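Local coordinates for uncharacterized protein (Vanderwaltozyma polyspora, PDB 5THE) that probably binds guide RNA and, as the C-terminal lobe of a budding yeast Argonaute, contains the Piwi domain, at residues A[206-211]-A[499-504]; A[325-330]-A[334-339]. All coordinates share one frame; numbering follows the deposited sequence.

Interaction 1: residues A[206-211]-A[499-504]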
loop_
_atom_site.group_PDB
_atom_site.type_symbol
_atom_site.label_atom_id
_atom_site.label_comp_id
_atom_site.label_asym_id
_atom_site.label_seq_id
_atom_site.Cartn_x
_atom_site.Cartn_y
_atom_site.Cartn_z
ATOM N N ILE A 206 2.464 -15.060 -14.434
ATOM C CA ILE A 206 2.613 -14.909 -15.872
ATOM C C ILE A 206 2.529 -13.447 -16.270
ATOM O O ILE A 206 3.379 -12.933 -17.007
ATOM C CB ILE A 206 1.547 -15.741 -16.594
ATOM C CG1 ILE A 206 1.816 -17.237 -16.393
ATOM C CG2 ILE A 206 1.500 -15.387 -18.055
ATOM C CD1 ILE A 206 0.585 -18.094 -16.700
ATOM N N THR A 207 1.497 -12.753 -15.792
ATOM C CA THR A 207 1.177 -11.457 -16.372
ATOM C C THR A 207 2.022 -10.338 -15.772
ATOM O O THR A 207 2.511 -9.477 -16.514
ATOM C CB THR A 207 -0.312 -11.181 -16.208
ATOM O OG1 THR A 207 -1.035 -12.362 -16.587
ATOM C CG2 THR A 207 -0.736 -10.030 -17.109
ATOM N N ASP A 208 2.202 -10.322 -14.445
ATOM C CA ASP A 208 3.112 -9.346 -13.844
ATOM C C ASP A 208 4.558 -9.724 -14.126
ATOM O O ASP A 208 5.325 -8.953 -14.715
ATOM C CB ASP A 208 2.934 -9.252 -12.323
ATOM C CG ASP A 208 1.569 -8.753 -11.878
ATOM O OD1 ASP A 208 0.788 -8.187 -12.686
ATOM O OD2 ASP A 208 1.296 -8.929 -10.666
ATOM N N LEU A 209 4.955 -10.918 -13.693
ATOM C CA LEU A 209 6.377 -11.210 -13.591
ATOM C C LEU A 209 6.982 -11.566 -14.950
ATOM O O LEU A 209 8.032 -11.034 -15.323
ATOM C CB LEU A 209 6.589 -12.320 -12.555
ATOM C CG LEU A 209 8.026 -12.759 -12.277
ATOM C CD1 LEU A 209 8.120 -13.228 -10.859
ATOM C CD2 LEU A 209 8.439 -13.872 -13.245
ATOM N N LYS A 210 6.334 -12.452 -15.711
ATOM C CA LYS A 210 6.885 -12.829 -17.009
ATOM C C LYS A 210 6.730 -11.706 -18.036
ATOM O O LYS A 210 7.708 -11.311 -18.681
ATOM C CB LYS A 210 6.233 -14.123 -17.509
ATOM C CG LYS A 210 6.700 -15.380 -16.764
ATOM C CD LYS A 210 8.199 -15.297 -16.469
ATOM C CE LYS A 210 8.925 -16.617 -16.693
ATOM N NZ LYS A 210 8.425 -17.678 -15.784
ATOM N N PHE A 211 5.517 -11.169 -18.203
ATOM C CA PHE A 211 5.266 -10.226 -19.294
ATOM C C PHE A 211 5.244 -8.765 -18.874
ATOM O O PHE A 211 5.423 -7.889 -19.730
ATOM C CB PHE A 211 3.937 -10.545 -19.988
ATOM C CG PHE A 211 4.000 -11.751 -20.857
ATOM C CD1 PHE A 211 3.896 -13.017 -20.304
ATOM C CD2 PHE A 211 4.190 -11.624 -22.226
ATOM C CE1 PHE A 211 3.970 -14.138 -21.101
ATOM C CE2 PHE A 211 4.265 -12.739 -23.033
ATOM C CZ PHE A 211 4.152 -14.000 -22.472
ATOM N N CYS A 499 4.897 -7.544 -0.563
ATOM C CA CYS A 499 5.328 -8.830 -0.015
ATOM C C CYS A 499 4.350 -9.939 -0.356
ATOM O O CYS A 499 4.757 -11.065 -0.677
ATOM C CB CYS A 499 5.464 -8.740 1.496
ATOM S SG CYS A 499 7.089 -8.406 2.063
ATOM N N THR A 500 3.050 -9.655 -0.255
ATOM C CA THR A 500 2.056 -10.668 -0.593
ATOM C C THR A 500 2.123 -11.017 -2.070
ATOM O O THR A 500 2.068 -12.197 -2.437
ATOM C CB THR A 500 0.661 -10.182 -0.205
ATOM O OG1 THR A 500 0.643 -9.996 1.201
ATOM C CG2 THR A 500 -0.441 -11.198 -0.603
ATOM N N ARG A 501 2.269 -10.007 -2.936
ATOM C CA ARG A 501 2.369 -10.311 -4.358
ATOM C C ARG A 501 3.652 -11.077 -4.662
ATOM O O ARG A 501 3.658 -11.990 -5.496
ATOM C CB ARG A 501 2.300 -9.030 -5.190
ATOM C CG ARG A 501 2.476 -9.294 -6.701
ATOM C CD ARG A 501 1.375 -10.237 -7.230
ATOM N NE ARG A 501 0.082 -9.791 -6.735
ATOM C CZ ARG A 501 -0.613 -8.796 -7.272
ATOM N NH1 ARG A 501 -0.154 -8.181 -8.353
ATOM N NH2 ARG A 501 -1.755 -8.405 -6.720
ATOM N N ALA A 502 4.755 -10.711 -4.002
ATOM C CA ALA A 502 5.995 -11.453 -4.195
ATOM C C ALA A 502 5.843 -12.904 -3.746
ATOM O O ALA A 502 6.443 -13.803 -4.342
ATOM C CB ALA A 502 7.130 -10.764 -3.443
ATOM N N THR A 503 5.032 -13.140 -2.712
ATOM C CA THR A 503 4.716 -14.499 -2.280
ATOM C C THR A 503 3.950 -15.261 -3.359
ATOM O O THR A 503 4.248 -16.432 -3.623
ATOM C CB THR A 503 3.926 -14.444 -0.973
ATOM O OG1 THR A 503 4.705 -13.756 0.020
ATOM C CG2 THR A 503 3.586 -15.833 -0.471
ATOM N N CYS A 504 2.956 -14.616 -3.990
ATOM C CA CYS A 504 2.317 -15.204 -5.172
ATOM C C CYS A 504 3.352 -15.703 -6.169
ATOM O O CYS A 504 3.259 -16.830 -6.672
ATOM C CB CYS A 504 1.411 -14.182 -5.861
ATOM S SG CYS A 504 0.014 -13.644 -4.893
HETATM O O HOH W 1 -1.039 -6.865 -11.233
#

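Interaction 2: residues A[325-330]-A[334-339]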
loop_
_atom_site.group_PDB
_atom_site.type_symbol
_atom_site.label_atom_id
_atom_site.label_comp_id
_atom_site.label_asym_id
_atom_site.label_seq_id
_atom_site.Cartn_x
_atom_site.Cartn_y
_atom_site.Cartn_z
ATOM N N LYS A 325 16.684 6.250 -8.012
ATOM C CA LYS A 325 16.584 6.501 -9.447
ATOM C C LYS A 325 15.223 7.066 -9.816
ATOM O O LYS A 325 15.123 8.029 -10.582
ATOM C CB LYS A 325 16.833 5.209 -10.232
ATOM C CG LYS A 325 18.292 4.820 -10.403
ATOM C CD LYS A 325 18.382 3.437 -11.072
ATOM C CE LYS A 325 19.763 3.165 -11.615
ATOM N NZ LYS A 325 19.846 1.851 -12.331
ATOM N N ILE A 326 14.159 6.455 -9.304
ATOM C CA ILE A 326 12.820 6.909 -9.642
ATOM C C ILE A 326 12.570 8.287 -9.056
ATOM O O ILE A 326 12.032 9.177 -9.728
ATOM C CB ILE A 326 11.769 5.890 -9.162
ATOM C CG1 ILE A 326 12.029 4.531 -9.822
ATOM C CG2 ILE A 326 10.371 6.400 -9.500
ATOM C CD1 ILE A 326 11.158 3.396 -9.285
ATOM N N TYR A 327 12.962 8.489 -7.795
ATOM C CA TYR A 327 12.816 9.810 -7.199
ATOM C C TYR A 327 13.500 10.859 -8.063
ATOM O O TYR A 327 12.942 11.934 -8.331
ATOM C CB TYR A 327 13.408 9.823 -5.792
ATOM C CG TYR A 327 13.308 11.170 -5.100
ATOM C CD1 TYR A 327 14.188 12.214 -5.411
ATOM C CD2 TYR A 327 12.337 11.394 -4.135
ATOM C CE1 TYR A 327 14.102 13.442 -4.769
ATOM C CE2 TYR A 327 12.231 12.622 -3.496
ATOM C CZ TYR A 327 13.119 13.635 -3.813
ATOM O OH TYR A 327 13.012 14.837 -3.166
ATOM N N GLN A 328 14.728 10.559 -8.493
ATOM C CA GLN A 328 15.515 11.535 -9.236
ATOM C C GLN A 328 14.841 11.922 -10.550
ATOM O O GLN A 328 14.868 13.098 -10.944
ATOM C CB GLN A 328 16.909 10.973 -9.490
ATOM C CG GLN A 328 17.767 11.872 -10.368
ATOM C CD GLN A 328 19.164 11.345 -10.490
ATOM O OE1 GLN A 328 19.366 10.161 -10.764
ATOM N NE2 GLN A 328 20.140 12.200 -10.215
ATOM N N LYS A 329 14.236 10.948 -11.243
ATOM C CA LYS A 329 13.573 11.243 -12.515
ATOM C C LYS A 329 12.417 12.215 -12.338
ATOM O O LYS A 329 12.118 12.994 -13.248
ATOM C CB LYS A 329 13.062 9.959 -13.170
ATOM C CG LYS A 329 14.140 8.944 -13.516
ATOM C CD LYS A 329 13.551 7.792 -14.336
ATOM C CE LYS A 329 14.258 6.461 -14.070
ATOM N NZ LYS A 329 15.679 6.447 -14.515
ATOM N N HIS A 330 11.775 12.212 -11.174
ATOM C CA HIS A 330 10.623 13.068 -10.930
ATOM C C HIS A 330 10.972 14.370 -10.218
ATOM O O HIS A 330 10.068 15.162 -9.939
ATOM C CB HIS A 330 9.563 12.295 -10.125
ATOM C CG HIS A 330 8.859 11.250 -10.934
ATOM N ND1 HIS A 330 9.357 9.973 -11.100
ATOM C CD2 HIS A 330 7.724 11.309 -11.668
ATOM C CE1 HIS A 330 8.540 9.284 -11.878
ATOM N NE2 HIS A 330 7.542 10.070 -12.236
ATOM N N LYS A 334 17.511 15.750 -8.896
ATOM C CA LYS A 334 17.864 15.849 -7.483
ATOM C C LYS A 334 17.564 14.548 -6.742
ATOM O O LYS A 334 16.544 13.898 -6.990
ATOM C CB LYS A 334 17.097 16.998 -6.820
ATOM C CG LYS A 334 17.331 18.380 -7.450
ATOM C CD LYS A 334 18.679 18.919 -7.063
ATOM C CE LYS A 334 18.877 20.335 -7.554
ATOM N NZ LYS A 334 20.238 20.813 -7.184
ATOM N N LEU A 335 18.461 14.172 -5.834
ATOM C CA LEU A 335 18.195 13.112 -4.873
ATOM C C LEU A 335 17.467 13.694 -3.668
ATOM O O LEU A 335 17.541 14.896 -3.419
ATOM C CB LEU A 335 19.499 12.475 -4.421
ATOM C CG LEU A 335 20.339 11.877 -5.547
ATOM C CD1 LEU A 335 21.649 11.330 -5.010
ATOM C CD2 LEU A 335 19.498 10.858 -6.306
ATOM N N PRO A 336 16.741 12.876 -2.909
ATOM C CA PRO A 336 16.066 13.406 -1.725
ATOM C C PRO A 336 17.072 13.855 -0.677
ATOM O O PRO A 336 18.197 13.351 -0.594
ATOM C CB PRO A 336 15.220 12.227 -1.223
ATOM C CG PRO A 336 15.838 11.011 -1.825
ATOM C CD PRO A 336 16.466 11.443 -3.120
ATOM N N THR A 337 16.666 14.848 0.101
ATOM C CA THR A 337 17.506 15.336 1.175
ATOM C C THR A 337 17.063 14.837 2.543
ATOM O O THR A 337 17.766 15.088 3.526
ATOM C CB THR A 337 17.559 16.873 1.160
ATOM O OG1 THR A 337 16.239 17.407 1.327
ATOM C CG2 THR A 337 18.143 17.369 -0.171
ATOM N N LYS A 338 15.932 14.131 2.623
ATOM C CA LYS A 338 15.477 13.470 3.841
ATOM C C LYS A 338 14.827 12.154 3.451
ATOM O O LYS A 338 14.150 12.067 2.422
ATOM C CB LYS A 338 14.453 14.308 4.635
ATOM C CG LYS A 338 14.974 15.615 5.227
ATOM C CD LYS A 338 13.874 16.277 6.055
ATOM C CE LYS A 338 14.325 17.617 6.626
ATOM N NZ LYS A 338 15.509 17.439 7.498
ATOM N N ILE A 339 15.014 11.137 4.291
ATOM C CA ILE A 339 14.428 9.818 4.072
ATOM C C ILE A 339 13.617 9.436 5.305
ATOM O O ILE A 339 14.090 9.573 6.440
ATOM C CB ILE A 339 15.513 8.762 3.773
ATOM C CG1 ILE A 339 16.304 9.158 2.522
ATOM C CG2 ILE A 339 14.922 7.397 3.595
ATOM C CD1 ILE A 339 17.436 8.183 2.197
#

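Interaction 1: residues A[206-211]-A[499-504]
Asp208 and Arg501 carry this contact alone; the nearest CA atoms of 206-211 and 499-504, those of Asp208 and Arg501, are 9.6 Å apart. The charged link is a one-point salt bridge: Arg501 NH1 gives a hydrogen bond of 2.8 Å to Asp208 OD2. It meets the syn lone pair of that oxygen, but the bond is bent, 134° at the hydrogen. OD2 is tilted 23° from the guanidinium plane. Carboxylate and guanidinium are turned 25° against each other while the two side chains cross nearly at a right angle. The arginine gets there by folding: bends at chi2 and chi3 curl the chain, and its CD comes within 3.7 Å of Asp208 OD2.

The water-mediated part adds a second path. One water is hydrogen-bonded to Asp208 OD1 at 2.7 Å and takes a weak bond from Arg501 NH1. Asn215 ND2 also binds OD1, so both carboxylate oxygens are engaged in this buried place. The NH2 end of Arg501 makes a long, weak ion pair with a phosphate of the bound RNA, consistent with Asp208 helping to position an arginine beside the nucleic acid.

Helix 197-210 packs by Ile206 against helix 169-179, while helix 490-515 lays Ala502 and Thr503 on Ile284 of strand 282-289; the salt bridge adds to the packing of helix 490-515 on helix 197-210, where Cys504 also touches Tyr200 and Asp201.

Interaction 2: residues A[325-330]-A[334-339]
Tyr327 sends its ring toward the following loop because CG stands opposite the backbone N (chi1 180°), and with chi2 at -78° one ring face is presented to Pro336. The proline lies over that face with its CD 3.6 Å from the ring centroid, 25° off the normal, a CH-pi contact displaced toward the CD1 side, where Pro336 CD comes to 3.3 Å from Tyr327 CD1. The proline CB reaches the far end of the ring, 3.6 Å from Tyr327 CZ, so the pyrrolidine spans much of its length. At the ring edge, in plane, comes the carbonyl of Lys334, with O 3.3 Å from Tyr327 CD1. Pro265 O takes the hydrogen bond of the tyrosine hydroxyl and thus ties down the other end of the ring.

The same Lys334 O also meets the helix backbone, 3.4 Å from Gln328 CA in a CA-H...O contact. Gln328 extends its chain beside the loop, and its CB touches Leu335 CD2 at 4.1 Å. Its amide NE2 binds Gly333 O in the turn and Leu373 O at the end of helix 351-373, tying the turn to that helix.

This is a helix-to-strand connection folded back on its own helix: after helix 320-329 the chain turns and runs past the last helical residues into strand 339-344, which pairs in parallel with strand 264-274 in the RNase H-like fold of the Piwi domain.

How the interactions relate
Both contacts belong to the Piwi domain, with centres 26 Å apart and nearest atoms about 15 Å apart, so they do not touch. Interaction 2 is nested in sequence inside interaction 1: 206-211 comes first, then 325-330 and 334-339, and finally 499-504. Strand 264-274 relates the two regions: it pairs with strand 282-289, which helix 490-515 packs on, and with strand 339-344, into which the loop of interaction 2 leads. The outer contact, between helices 197-210 and 490-515, lies at the RNA, where it probably helps place an arginine by a phosphate, while the inner one, about 20 Å from the RNA, is local packing within the RNase H-like fold.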